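Local coordinates for arginine--tRNA ligase (Campylobacter jejuni, PDB 3FNR), which catalyses the ATP-dependent attachment of L-arginine to tRNA(Arg), releasing AMP and diphosphate, as a monomeric class I aminoacyl-tRNA synthetase, at residues E35-P41 with T72-D78; I83-G87 with L139-K144. The protein carries 1 engineered substitution. All blocks are in the same frame, centred on the assembly; numbering follows the deposited sequence.

Interaction 1. Residues E35-P41 with T72-D78; sequences EYVSANP and TEYYVND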
loop_
_atom_site.group_PDB
_atom_site.type_symbol
_atom_site.label_atom_id
_atom_site.label_comp_id
_atom_site.label_asym_id
_atom_site.label_seq_id
_atom_site.Cartn_x
_atom_site.Cartn_y
_atom_site.Cartn_z
ATOM N N GLU A 35 2.805 -8.064 5.904
ATOM C CA GLU A 35 3.154 -8.638 4.623
ATOM C C GLU A 35 2.046 -8.290 3.665
ATOM O O GLU A 35 0.885 -8.633 3.903
ATOM C CB GLU A 35 3.312 -10.155 4.696
ATOM C CG GLU A 35 3.640 -10.789 3.336
ATOM C CD GLU A 35 2.709 -11.943 2.987
ATOM O OE1 GLU A 35 2.279 -12.671 3.912
ATOM O OE2 GLU A 35 2.395 -12.120 1.786
ATOM N N TYR A 36 2.406 -7.599 2.589
ATOM C CA TYR A 36 1.423 -7.163 1.612
ATOM C C TYR A 36 1.960 -7.135 0.186
ATOM O O TYR A 36 3.167 -7.258 -0.038
ATOM C CB TYR A 36 0.796 -5.820 2.027
ATOM C CG TYR A 36 1.661 -4.571 1.879
ATOM C CD1 TYR A 36 2.855 -4.413 2.594
ATOM C CD2 TYR A 36 1.249 -3.527 1.060
ATOM C CE1 TYR A 36 3.622 -3.257 2.475
ATOM C CE2 TYR A 36 2.010 -2.374 0.922
ATOM C CZ TYR A 36 3.188 -2.242 1.631
ATOM O OH TYR A 36 3.912 -1.086 1.490
ATOM N N VAL A 37 1.033 -6.955 -0.757
ATOM C CA VAL A 37 1.258 -7.027 -2.203
ATOM C C VAL A 37 1.586 -8.464 -2.601
ATOM O O VAL A 37 0.688 -9.183 -3.041
ATOM C CB VAL A 37 2.301 -5.987 -2.769
ATOM C CG1 VAL A 37 2.245 -5.957 -4.287
ATOM C CG2 VAL A 37 2.036 -4.577 -2.232
ATOM N N SER A 38 2.849 -8.868 -2.434
ATOM C CA SER A 38 3.309 -10.247 -2.683
ATOM C C SER A 38 2.809 -10.841 -3.988
ATOM O O SER A 38 2.323 -11.963 -4.013
ATOM C CB SER A 38 2.910 -11.173 -1.528
ATOM O OG SER A 38 3.521 -10.765 -0.317
ATOM N N ALA A 39 2.906 -10.074 -5.068
ATOM C CA ALA A 39 2.466 -10.536 -6.374
ATOM C C ALA A 39 3.529 -11.447 -6.981
ATOM O O ALA A 39 4.722 -11.291 -6.698
ATOM C CB ALA A 39 2.208 -9.360 -7.275
ATOM N N ASN A 40 3.088 -12.400 -7.797
ATOM C CA ASN A 40 3.995 -13.285 -8.529
ATOM C C ASN A 40 4.960 -12.508 -9.414
ATOM O O ASN A 40 4.539 -11.581 -10.099
ATOM C CB ASN A 40 3.189 -14.258 -9.376
ATOM C CG ASN A 40 2.375 -15.214 -8.535
ATOM O OD1 ASN A 40 2.716 -15.501 -7.382
ATOM N ND2 ASN A 40 1.292 -15.715 -9.103
ATOM N N PRO A 41 6.264 -12.870 -9.391
ATOM C CA PRO A 41 7.279 -12.147 -10.172
ATOM C C PRO A 41 7.272 -12.565 -11.647
ATOM O O PRO A 41 8.320 -12.895 -12.220
ATOM C CB PRO A 41 8.588 -12.552 -9.490
ATOM C CG PRO A 41 8.321 -13.927 -8.976
ATOM C CD PRO A 41 6.857 -13.978 -8.614
ATOM N N THR A 72 7.755 -4.218 7.104
ATOM C CA THR A 72 7.065 -4.637 5.891
ATOM C C THR A 72 7.850 -5.693 5.130
ATOM O O THR A 72 9.092 -5.658 5.087
ATOM C CB THR A 72 6.783 -3.449 4.960
ATOM O OG1 THR A 72 7.982 -2.689 4.773
ATOM C CG2 THR A 72 5.731 -2.557 5.579
ATOM N N GLU A 73 7.112 -6.609 4.508
ATOM C CA GLU A 73 7.689 -7.757 3.834
ATOM C C GLU A 73 6.853 -8.177 2.623
ATOM O O GLU A 73 5.621 -8.078 2.627
ATOM C CB GLU A 73 7.878 -8.919 4.828
ATOM C CG GLU A 73 8.701 -10.101 4.323
ATOM C CD GLU A 73 9.214 -10.998 5.443
ATOM O OE1 GLU A 73 8.702 -12.131 5.564
ATOM O OE2 GLU A 73 10.135 -10.576 6.193
ATOM N N TYR A 74 7.546 -8.628 1.583
ATOM C CA TYR A 74 6.939 -9.069 0.336
ATOM C C TYR A 74 7.404 -10.499 0.126
ATOM O O TYR A 74 8.600 -10.789 0.212
ATOM C CB TYR A 74 7.430 -8.167 -0.798
ATOM C CG TYR A 74 6.874 -8.401 -2.195
ATOM C CD1 TYR A 74 7.168 -9.569 -2.914
ATOM C CD2 TYR A 74 6.135 -7.407 -2.839
ATOM C CE1 TYR A 74 6.683 -9.765 -4.208
ATOM C CE2 TYR A 74 5.654 -7.590 -4.139
ATOM C CZ TYR A 74 5.934 -8.768 -4.812
ATOM O OH TYR A 74 5.461 -8.953 -6.087
ATOM N N TYR A 75 6.456 -11.385 -0.149
ATOM C CA TYR A 75 6.754 -12.779 -0.389
ATOM C C TYR A 75 6.845 -13.020 -1.883
ATOM O O TYR A 75 5.876 -12.786 -2.610
ATOM C CB TYR A 75 5.650 -13.655 0.203
ATOM C CG TYR A 75 5.908 -15.137 0.104
ATOM C CD1 TYR A 75 6.810 -15.762 0.964
ATOM C CD2 TYR A 75 5.240 -15.920 -0.833
ATOM C CE1 TYR A 75 7.045 -17.123 0.888
ATOM C CE2 TYR A 75 5.476 -17.284 -0.925
ATOM C CZ TYR A 75 6.376 -17.880 -0.057
ATOM O OH TYR A 75 6.600 -19.241 -0.120
ATOM N N VAL A 76 8.007 -13.502 -2.323
ATOM C CA VAL A 76 8.265 -13.790 -3.736
ATOM C C VAL A 76 8.003 -15.267 -4.035
ATOM O O VAL A 76 8.734 -16.130 -3.571
ATOM C CB VAL A 76 9.725 -13.429 -4.133
ATOM C CG1 VAL A 76 9.878 -13.426 -5.627
ATOM C CG2 VAL A 76 10.140 -12.072 -3.564
ATOM N N ASN A 77 6.956 -15.552 -4.802
ATOM C CA ASN A 77 6.631 -16.921 -5.198
ATOM C C ASN A 77 7.548 -17.360 -6.327
ATOM O O ASN A 77 7.116 -17.473 -7.474
ATOM C CB ASN A 77 5.172 -17.037 -5.659
ATOM C CG ASN A 77 4.177 -17.006 -4.509
ATOM O OD1 ASN A 77 4.016 -17.988 -3.786
ATOM N ND2 ASN A 77 3.476 -15.881 -4.357
ATOM N N ASP A 78 8.813 -17.609 -6.002
ATOM C CA ASP A 78 9.830 -17.798 -7.032
ATOM C C ASP A 78 10.340 -19.232 -7.176
ATOM O O ASP A 78 11.485 -19.452 -7.579
ATOM C CB ASP A 78 10.986 -16.812 -6.836
ATOM C CG ASP A 78 11.827 -17.104 -5.601
ATOM O OD1 ASP A 78 12.956 -16.578 -5.543
ATOM O OD2 ASP A 78 11.385 -17.844 -4.692
HETATM O O HOH W 1 5.050 -13.550 -4.977
#

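Interaction 2. Residues I83-G87 with L139-K144; sequences IYLLG and LADWAK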
loop_
_atom_site.group_PDB
_atom_site.type_symbol
_atom_site.label_atom_id
_atom_site.label_comp_id
_atom_site.label_asym_id
_atom_site.label_seq_id
_atom_site.Cartn_x
_atom_site.Cartn_y
_atom_site.Cartn_z
ATOM N N ILE A 83 7.650 -20.229 -11.664
ATOM C CA ILE A 83 8.193 -19.296 -12.658
ATOM C C ILE A 83 8.554 -19.937 -14.001
ATOM O O ILE A 83 9.052 -19.244 -14.897
ATOM C CB ILE A 83 9.452 -18.550 -12.125
ATOM C CG1 ILE A 83 10.623 -19.526 -11.929
ATOM C CG2 ILE A 83 9.119 -17.748 -10.854
ATOM C CD1 ILE A 83 11.968 -18.865 -11.643
ATOM N N TYR A 84 8.312 -21.244 -14.133
ATOM C CA TYR A 84 8.629 -21.986 -15.360
ATOM C C TYR A 84 7.952 -21.373 -16.585
ATOM O O TYR A 84 8.617 -21.116 -17.594
ATOM C CB TYR A 84 8.264 -23.474 -15.228
ATOM C CG TYR A 84 8.712 -24.340 -16.398
ATOM C CD1 TYR A 84 10.028 -24.809 -16.483
ATOM C CD2 TYR A 84 7.819 -24.696 -17.415
ATOM C CE1 TYR A 84 10.445 -25.610 -17.553
ATOM C CE2 TYR A 84 8.227 -25.489 -18.491
ATOM C CZ TYR A 84 9.541 -25.940 -18.554
ATOM O OH TYR A 84 9.942 -26.726 -19.612
ATOM N N LEU A 85 6.645 -21.118 -16.469
ATOM C CA LEU A 85 5.842 -20.529 -17.544
ATOM C C LEU A 85 6.378 -19.172 -18.023
ATOM O O LEU A 85 6.302 -18.860 -19.210
ATOM C CB LEU A 85 4.372 -20.388 -17.114
ATOM C CG LEU A 85 3.247 -20.851 -18.057
ATOM C CD1 LEU A 85 1.874 -20.417 -17.547
ATOM C CD2 LEU A 85 3.433 -20.406 -19.502
ATOM N N LEU A 86 6.915 -18.375 -17.102
ATOM C CA LEU A 86 7.558 -17.112 -17.462
ATOM C C LEU A 86 8.797 -17.336 -18.344
ATOM O O LEU A 86 9.002 -16.611 -19.314
ATOM C CB LEU A 86 7.922 -16.308 -16.209
ATOM C CG LEU A 86 8.596 -14.953 -16.417
ATOM C CD1 LEU A 86 7.579 -13.919 -16.908
ATOM C CD2 LEU A 86 9.279 -14.501 -15.131
ATOM N N GLY A 87 9.610 -18.336 -18.003
ATOM C CA GLY A 87 10.758 -18.724 -18.829
ATOM C C GLY A 87 10.316 -19.270 -20.177
ATOM O O GLY A 87 10.933 -18.980 -21.207
ATOM N N LEU A 139 16.503 -19.258 -17.897
ATOM C CA LEU A 139 15.879 -18.063 -18.456
ATOM C C LEU A 139 14.886 -17.486 -17.450
ATOM O O LEU A 139 14.861 -16.277 -17.226
ATOM C CB LEU A 139 15.155 -18.403 -19.771
ATOM C CG LEU A 139 15.182 -17.469 -20.991
ATOM C CD1 LEU A 139 14.019 -17.807 -21.911
ATOM C CD2 LEU A 139 15.161 -15.981 -20.639
ATOM N N ALA A 140 14.086 -18.372 -16.852
ATOM C CA ALA A 140 13.105 -18.020 -15.829
ATOM C C ALA A 140 13.721 -17.373 -14.589
ATOM O O ALA A 140 13.157 -16.420 -14.066
ATOM C CB ALA A 140 12.289 -19.230 -15.446
ATOM N N ASP A 141 14.866 -17.883 -14.134
ATOM C CA ASP A 141 15.590 -17.297 -12.994
ATOM C C ASP A 141 16.050 -15.869 -13.271
ATOM O O ASP A 141 15.907 -14.983 -12.417
ATOM C CB ASP A 141 16.806 -18.149 -12.613
ATOM C CG ASP A 141 16.427 -19.463 -11.947
ATOM O OD1 ASP A 141 15.264 -19.620 -11.512
ATOM O OD2 ASP A 141 17.306 -20.352 -11.865
ATOM N N TRP A 142 16.607 -15.667 -14.468
ATOM C CA TRP A 142 17.052 -14.355 -14.942
ATOM C C TRP A 142 15.856 -13.425 -15.106
ATOM O O TRP A 142 15.929 -12.244 -14.764
ATOM C CB TRP A 142 17.790 -14.490 -16.281
ATOM C CG TRP A 142 18.119 -13.168 -16.944
ATOM C CD1 TRP A 142 19.219 -12.389 -16.719
ATOM C CD2 TRP A 142 17.341 -12.486 -17.941
ATOM N NE1 TRP A 142 19.173 -11.260 -17.508
ATOM C CE2 TRP A 142 18.031 -11.294 -18.267
ATOM C CE3 TRP A 142 16.129 -12.766 -18.589
ATOM C CZ2 TRP A 142 17.549 -10.381 -19.213
ATOM C CZ3 TRP A 142 15.645 -11.857 -19.526
ATOM C CH2 TRP A 142 16.357 -10.677 -19.826
ATOM N N ALA A 143 14.774 -13.976 -15.645
ATOM C CA ALA A 143 13.560 -13.226 -15.937
ATOM C C ALA A 143 12.845 -12.758 -14.681
ATOM O O ALA A 143 12.493 -11.586 -14.582
ATOM C CB ALA A 143 12.629 -14.050 -16.773
ATOM N N LYS A 144 12.643 -13.675 -13.731
ATOM C CA LYS A 144 11.905 -13.375 -12.507
ATOM C C LYS A 144 12.614 -12.303 -11.689
ATOM O O LYS A 144 11.964 -11.541 -10.972
ATOM C CB LYS A 144 11.630 -14.644 -11.676
ATOM C CG LYS A 144 12.833 -15.271 -10.963
ATOM C CD LYS A 144 12.932 -14.867 -9.494
ATOM C CE LYS A 144 13.925 -15.751 -8.742
ATOM N NZ LYS A 144 15.343 -15.415 -8.997
#

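Interaction 1. Residues E35-P41 with T72-D78
This is a buried parallel strand-to-loop contact in the Rossmann-type catalytic core of a class I synthetase, where strand 31-35 lies beside strand 69-76 and leads toward the HIGH motif, whose first residues are A39, N40 and P41. A parallel bridge pairs E35 with E73: Y36 N donates to E73 O (3.3 Å), and E35 CA approaches the same oxygen at 3.2 Å. Beyond it V37 and S38, both with positive phi, turn the chain. S38 OG accepts from Y75 N (3.0 Å) and donates to E35 OE2 (2.7 Å), while E35 OE1 forms a salt bridge with K230. One face of the Y74 ring is turned to the loop, with S38 CA 3.6 Å from its centroid in a CH-pi contact. Water 1 accepts from N77 N (2.8 Å) and lies 2.6 Å from Y75 O and, more weakly bound, 2.9 Å from A39 O; P41 CG packs on V76 CG1 (3.7 Å). The shortest hydrogen bond between the segments falls at the motif's first residue: Y74 OH donates to A39 O at 2.5 Å.

Interaction 2. Residues I83-G87 with L139-K144
Segments 83-87 and 139-144, parts of helices 80-98 and 136-157, cross at 98° with their axes 7.9 Å apart at closest approach; 83-87 is kinked, since the N atoms of L85 and L86 have no bond to the preceding turn. The backbones come nearest at G87 and A140, whose CA atoms are 3.9 Å apart. Glycine permits this: a CB on G87 would point toward the partner helix and fall 2.8 Å from A140 CB, a clash. As it is, G87 CA rests 3.7 Å from A140 CB, and the small methyl of A140 also sits 3.3 Å from I83 O, the carbonyl that accepts the helical bond from G87 N (3.3 Å). Larger side chains fill the space around this close point. I83 CD1 reaches A140 CB (3.8 Å), K144 CG (3.8 Å) and D141 OD1 (3.4 Å), so its methyl touches the aliphatic part of the lysine as well as the carboxylate. L86 CD2 packs against A143 CB (3.8 Å) and K144 N (3.7 Å), while L139 CD1 lies 3.4 Å from G87 O. I90, one turn beyond G87 on helix 80-98, extends the apolar surface against L139 and A143. L139 also packs on A122 of helix 113-126. The charged group of D141 is engaged elsewhere, in a salt bridge from OD1 to R169. No hydrogen bond joins the two segments, so the crossing rests on van der Waals packing of small and aliphatic groups, partly against backbone atoms, and on the lack of a side chain at G87.

Overall arrangement
Interactions 1 and 2 adjoin within the catalytic domain, their centres about 16 Å apart, and occur in series along the chain: strand 69-76 of interaction 1 is followed directly by helix 80-98 of interaction 2. They also touch. P41 O, in the HIGH motif characteristic of the ATP-binding site of class I synthetases, lies 3.5 Å from L86 CD2 and 3.8 Å from K144 CB, while D78 CA is 3.9 Å from I83 CG2 and D78 OD1 is 3.4 Å from K144 CE. Helix 136-157 spans both contacts, since L148 packs on P41 and V76. R169, the partner of D141, also makes a weak hydrogen bond to D78 OD2 through its backbone N.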